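Local coordinates for folylpolyglutamate synthase/dihydrofolate synthase (Thermotoga maritima, PDB 1O5Z), which probably uses ATP and magnesium to add glutamate to dihydropteroate and to lengthen the polyglutamate tail of tetrahydrofolate, at residues L338-E343 with E412-V417; L347-L352 with E358-K363. All coordinates share one frame; numbering follows the deposited sequence.

Contact 1 of 2, residues L338-E343 with E412-V417; sequences LYFNGE and ERATVV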
# COMPACT_ATOMS: atom_id res chain seq x y z
N LEU A 338 -18.18 -3.79 12.22
CA LEU A 338 -17.75 -5.13 12.58
C LEU A 338 -16.99 -5.13 13.88
O LEU A 338 -17.18 -6.00 14.70
CB LEU A 338 -16.82 -5.70 11.53
CG LEU A 338 -17.46 -6.30 10.29
CD1 LEU A 338 -16.36 -6.74 9.37
CD2 LEU A 338 -18.39 -7.47 10.64
N TYR A 339 -16.13 -4.16 14.06
CA TYR A 339 -15.18 -4.21 15.13
C TYR A 339 -15.54 -3.30 16.29
O TYR A 339 -14.95 -3.41 17.36
CB TYR A 339 -13.80 -3.84 14.58
CG TYR A 339 -13.18 -4.93 13.71
CD1 TYR A 339 -13.18 -4.83 12.33
CD2 TYR A 339 -12.59 -6.05 14.27
CE1 TYR A 339 -12.59 -5.82 11.54
CE2 TYR A 339 -12.02 -7.03 13.48
CZ TYR A 339 -12.02 -6.91 12.12
OH TYR A 339 -11.46 -7.89 11.34
N PHE A 340 -16.50 -2.39 16.09
CA PHE A 340 -16.82 -1.36 17.10
C PHE A 340 -18.29 -1.24 17.36
O PHE A 340 -18.77 -0.18 17.73
CB PHE A 340 -16.25 -0.03 16.65
CG PHE A 340 -14.78 -0.02 16.64
CD1 PHE A 340 -14.07 0.20 17.82
CD2 PHE A 340 -14.08 -0.31 15.48
CE1 PHE A 340 -12.67 0.19 17.82
CE2 PHE A 340 -12.70 -0.33 15.48
CZ PHE A 340 -11.99 -0.07 16.65
N ASN A 341 -19.00 -2.34 17.20
CA ASN A 341 -20.45 -2.30 17.17
C ASN A 341 -21.09 -1.55 18.37
O ASN A 341 -21.82 -0.53 18.19
CB ASN A 341 -20.98 -3.71 17.08
CG ASN A 341 -22.46 -3.74 16.87
OD1 ASN A 341 -22.98 -3.00 16.05
ND2 ASN A 341 -23.16 -4.60 17.61
N GLY A 342 -20.79 -2.00 19.59
CA GLY A 342 -21.27 -1.30 20.80
C GLY A 342 -20.56 0.02 21.16
O GLY A 342 -20.97 0.73 22.08
N GLU A 343 -19.51 0.37 20.43
CA GLU A 343 -18.60 1.41 20.88
C GLU A 343 -19.01 2.82 20.51
O GLU A 343 -19.44 3.05 19.38
CB GLU A 343 -17.23 1.15 20.30
CG GLU A 343 -16.51 0.03 21.01
CD GLU A 343 -16.01 0.50 22.36
OE1 GLU A 343 -15.03 1.32 22.37
OE2 GLU A 343 -16.62 0.05 23.37
N GLU A 412 -11.70 11.37 23.95
CA GLU A 412 -11.67 10.32 24.95
C GLU A 412 -12.04 8.98 24.31
O GLU A 412 -11.48 7.93 24.66
CB GLU A 412 -12.71 10.60 26.03
CG GLU A 412 -12.73 12.03 26.53
CD GLU A 412 -11.61 12.32 27.52
OE1 GLU A 412 -10.43 11.96 27.26
OE2 GLU A 412 -11.90 12.91 28.59
N ARG A 413 -13.02 9.04 23.38
CA ARG A 413 -13.56 7.88 22.73
C ARG A 413 -12.60 7.36 21.72
O ARG A 413 -11.73 8.07 21.25
CB ARG A 413 -14.85 8.23 22.01
CG ARG A 413 -16.00 8.67 22.90
CD ARG A 413 -17.11 9.34 22.07
NE ARG A 413 -18.26 9.80 22.84
CZ ARG A 413 -18.57 11.08 23.09
NH1 ARG A 413 -17.83 12.09 22.67
NH2 ARG A 413 -19.66 11.35 23.79
N ALA A 414 -12.77 6.09 21.39
CA ALA A 414 -12.16 5.54 20.20
C ALA A 414 -12.40 6.50 18.99
O ALA A 414 -13.56 6.87 18.68
CB ALA A 414 -12.70 4.13 19.95
N THR A 415 -11.31 6.93 18.34
CA THR A 415 -11.33 8.05 17.41
C THR A 415 -10.95 7.59 16.03
O THR A 415 -9.89 6.99 15.86
CB THR A 415 -10.37 9.13 17.86
OG1 THR A 415 -10.83 9.68 19.09
CG2 THR A 415 -10.39 10.32 16.91
N VAL A 416 -11.80 7.89 15.05
CA VAL A 416 -11.59 7.60 13.65
C VAL A 416 -10.98 8.86 13.03
O VAL A 416 -11.59 9.91 13.04
CB VAL A 416 -12.90 7.25 12.92
CG1 VAL A 416 -12.65 7.11 11.42
CG2 VAL A 416 -13.54 5.99 13.50
N VAL A 417 -9.77 8.74 12.49
CA VAL A 417 -9.09 9.81 11.80
C VAL A 417 -9.11 9.47 10.29
O VAL A 417 -8.50 8.51 9.84
CB VAL A 417 -7.64 9.97 12.33
CG1 VAL A 417 -6.93 11.10 11.60
CG2 VAL A 417 -7.64 10.24 13.82
O HOH W 1 -14.97 4.49 22.68

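Contact 2 of 2, residues L347-L352 with E358-K363; sequences LVIGIL and EDILRK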
# COMPACT_ATOMS: atom_id res chain seq x y z
N LEU A 347 -15.05 11.23 15.52
CA LEU A 347 -14.55 11.35 14.17
C LEU A 347 -13.73 12.59 14.14
O LEU A 347 -14.23 13.65 14.53
CB LEU A 347 -15.69 11.58 13.19
CG LEU A 347 -15.35 11.81 11.72
CD1 LEU A 347 -14.54 10.65 11.12
CD2 LEU A 347 -16.66 11.92 11.02
N VAL A 348 -12.51 12.46 13.65
CA VAL A 348 -11.69 13.59 13.27
C VAL A 348 -11.54 13.48 11.76
O VAL A 348 -10.93 12.53 11.26
CB VAL A 348 -10.36 13.60 14.03
CG1 VAL A 348 -9.47 14.79 13.59
CG2 VAL A 348 -10.62 13.60 15.56
N ILE A 349 -12.12 14.46 11.05
CA ILE A 349 -12.18 14.46 9.59
C ILE A 349 -11.61 15.75 8.92
O ILE A 349 -11.87 16.87 9.33
CB ILE A 349 -13.60 14.06 9.11
CG1 ILE A 349 -13.62 13.70 7.61
CG2 ILE A 349 -14.66 15.11 9.48
CD1 ILE A 349 -14.73 12.80 7.25
N GLY A 350 -10.72 15.54 7.95
CA GLY A 350 -10.21 16.63 7.13
C GLY A 350 -10.23 16.13 5.70
O GLY A 350 -9.74 15.05 5.43
N ILE A 351 -10.82 16.88 4.81
CA ILE A 351 -10.87 16.48 3.43
C ILE A 351 -10.42 17.66 2.62
O ILE A 351 -10.82 18.77 2.91
CB ILE A 351 -12.31 16.09 2.99
CG1 ILE A 351 -13.00 15.19 4.02
CG2 ILE A 351 -12.31 15.40 1.61
CD1 ILE A 351 -14.43 15.03 3.75
N LEU A 352 -9.63 17.39 1.58
CA LEU A 352 -9.30 18.41 0.60
C LEU A 352 -10.50 18.71 -0.30
O LEU A 352 -11.45 17.91 -0.41
CB LEU A 352 -8.07 18.00 -0.21
CG LEU A 352 -6.83 17.64 0.62
CD1 LEU A 352 -5.74 17.02 -0.22
CD2 LEU A 352 -6.33 18.85 1.33
N GLU A 358 -18.92 16.15 0.19
CA GLU A 358 -20.29 15.94 0.62
C GLU A 358 -20.66 14.46 0.57
O GLU A 358 -21.22 13.92 1.52
CB GLU A 358 -21.20 16.73 -0.31
CG GLU A 358 -22.70 16.61 -0.13
CD GLU A 358 -23.42 17.12 -1.36
OE1 GLU A 358 -24.12 16.34 -2.02
OE2 GLU A 358 -23.20 18.29 -1.70
N ASP A 359 -20.33 13.79 -0.52
CA ASP A 359 -20.65 12.39 -0.64
C ASP A 359 -19.79 11.58 0.34
O ASP A 359 -20.20 10.53 0.78
CB ASP A 359 -20.52 11.90 -2.10
CG ASP A 359 -21.58 12.50 -3.06
OD1 ASP A 359 -22.12 13.61 -2.80
OD2 ASP A 359 -21.95 11.95 -4.13
N ILE A 360 -18.62 12.07 0.73
CA ILE A 360 -17.86 11.39 1.81
C ILE A 360 -18.52 11.56 3.18
O ILE A 360 -18.69 10.58 3.90
CB ILE A 360 -16.37 11.90 1.89
CG1 ILE A 360 -15.56 11.49 0.66
CG2 ILE A 360 -15.68 11.39 3.18
CD1 ILE A 360 -14.29 12.32 0.49
N LEU A 361 -18.85 12.80 3.53
CA LEU A 361 -19.41 13.13 4.87
C LEU A 361 -20.71 12.38 5.15
O LEU A 361 -20.99 11.97 6.28
CB LEU A 361 -19.66 14.66 5.00
CG LEU A 361 -18.43 15.56 5.06
CD1 LEU A 361 -18.74 17.06 4.89
CD2 LEU A 361 -17.73 15.31 6.36
N ARG A 362 -21.47 12.21 4.10
CA ARG A 362 -22.75 11.54 4.17
C ARG A 362 -22.66 10.10 4.57
O ARG A 362 -23.62 9.55 5.09
CB ARG A 362 -23.37 11.60 2.81
CG ARG A 362 -23.78 13.00 2.36
CD ARG A 362 -24.19 13.09 0.90
NE ARG A 362 -25.64 13.01 0.73
CZ ARG A 362 -26.44 14.07 0.73
NH1 ARG A 362 -25.98 15.31 0.89
NH2 ARG A 362 -27.73 13.91 0.57
N LYS A 363 -21.52 9.46 4.31
CA LYS A 363 -21.32 8.06 4.72
C LYS A 363 -21.33 7.92 6.24
O LYS A 363 -21.75 6.90 6.80
CB LYS A 363 -20.02 7.50 4.13
CG LYS A 363 -19.93 7.54 2.59
CD LYS A 363 -21.20 7.02 1.90
CE LYS A 363 -21.06 7.09 0.39
NZ LYS A 363 -22.18 6.47 -0.32

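Contact 1 of 2, residues L338-E343 with E412-V417
The carboxylate oxygen OE1 of Glu343 and the backbone N of Ala414 are joined through one water molecule. The water accepts the N-H of Ala414 at 3.0 Å from N and donates to Glu343 OE1 across 3.2 Å, so Ala414 is linked through the water to a side chain of the turn facing it. The same carboxylate oxygen lies 4.4 Å from Ala414 CB, a loose approach without a direct polar bond.

Helix 326-339 has just ended here. Phe340 is the first residue to leave helical geometry and opens a type I beta turn, closed by the bond from Glu343 N to Phe340 O (2.9 Å). Phe340 CB points toward segment 412-417 and, with CG anti to the carbonyl carbon (chi1 -67°), ring atom CE1 comes within 4.5 Å of Ala414 CB, which meets the ring obliquely. Met317 and Ile319 of the adjacent strand 316-320 also pack on Phe340. Thr415 OG1 bonds back to Arg413 O at 2.8 Å, with the donor 31° from the carbonyl plane, and Thr411 OG1 is a further partner of this hydroxyl.

With only 71 Å² buried and no direct hydrogen bond between the segments, the contact rests on light apolar packing of a buried ring and on a water bridge at its more exposed margin.

Contact 2 of 2, residues L347-L352 with E358-K363
In the beta-alpha-beta unit formed by strand 345-349, helix 357-361 and strand 370-373, the short helix packs against the first strand and the extended residues that follow it; between the two segments the touching side chains are three isoleucines and a leucine. Ile349 and Ile351, alternate positions along an extended chain and therefore on the same side of it, meet the consecutive helical residues Ile360 and Leu361.

Ile351 and Ile360 reach toward each other tip to tip, and both branches of Ile351 are engaged. Its CG2 lies 3.8 Å from Ile360 CD1, while its CD1 sits 3.9 Å from Ile360 CG2 and 4.1 Å from Ile360 CB. The long branch of each lies against the short branch of the other. In both, CG1 is anti to the carbonyl carbon (chi1 -45° in Ile351, -67° in Ile360) and CG2 anti to the backbone N, which presents both branches for this pairing.

Leu361 passes at a slant to Ile349. Its CB does not point at segment 347-352, yet its CD2 comes back to lie 4.0 Å from Ile349 CD1 and 4.2 Å from Ile351 CD1, bridging the two isoleucines. Ile349 CD1 makes a looser approach to Ile360 CG2 at 4.4 Å. Around this cluster, Tyr364 packs on Ile349, Met390 of helix 384-394 on Leu361, and Pro326 on Ile360.

All four touching residues are buried, and no hydrogen bond crosses between the segments. Their contact is therefore apolar and depends on burial, while Arg357, at the start of the helix, adds a directed bond from NH2 to Ile351 O.

How the contacts relate
Both contacts belong to the region matching the glutamate ligase domain of Mur ligases, and their centres lie about 16 Å apart. Along the chain, the two segments of contact 2 both fall between those of contact 1: helix 326-339 leads through the turn into strand 345-349, then helix 357-361, and strand 414-418 comes much later. Strands 345-349 and 414-418 are nonetheless parallel neighbours in one mixed sheet, where Val416 O lies 2.8 Å from Val348 N in a probable hydrogen bond and Thr415 packs on Val348. The shared sheet thus brings a local helix-strand packing and a closure between distant parts of the sequence into one region of the fold.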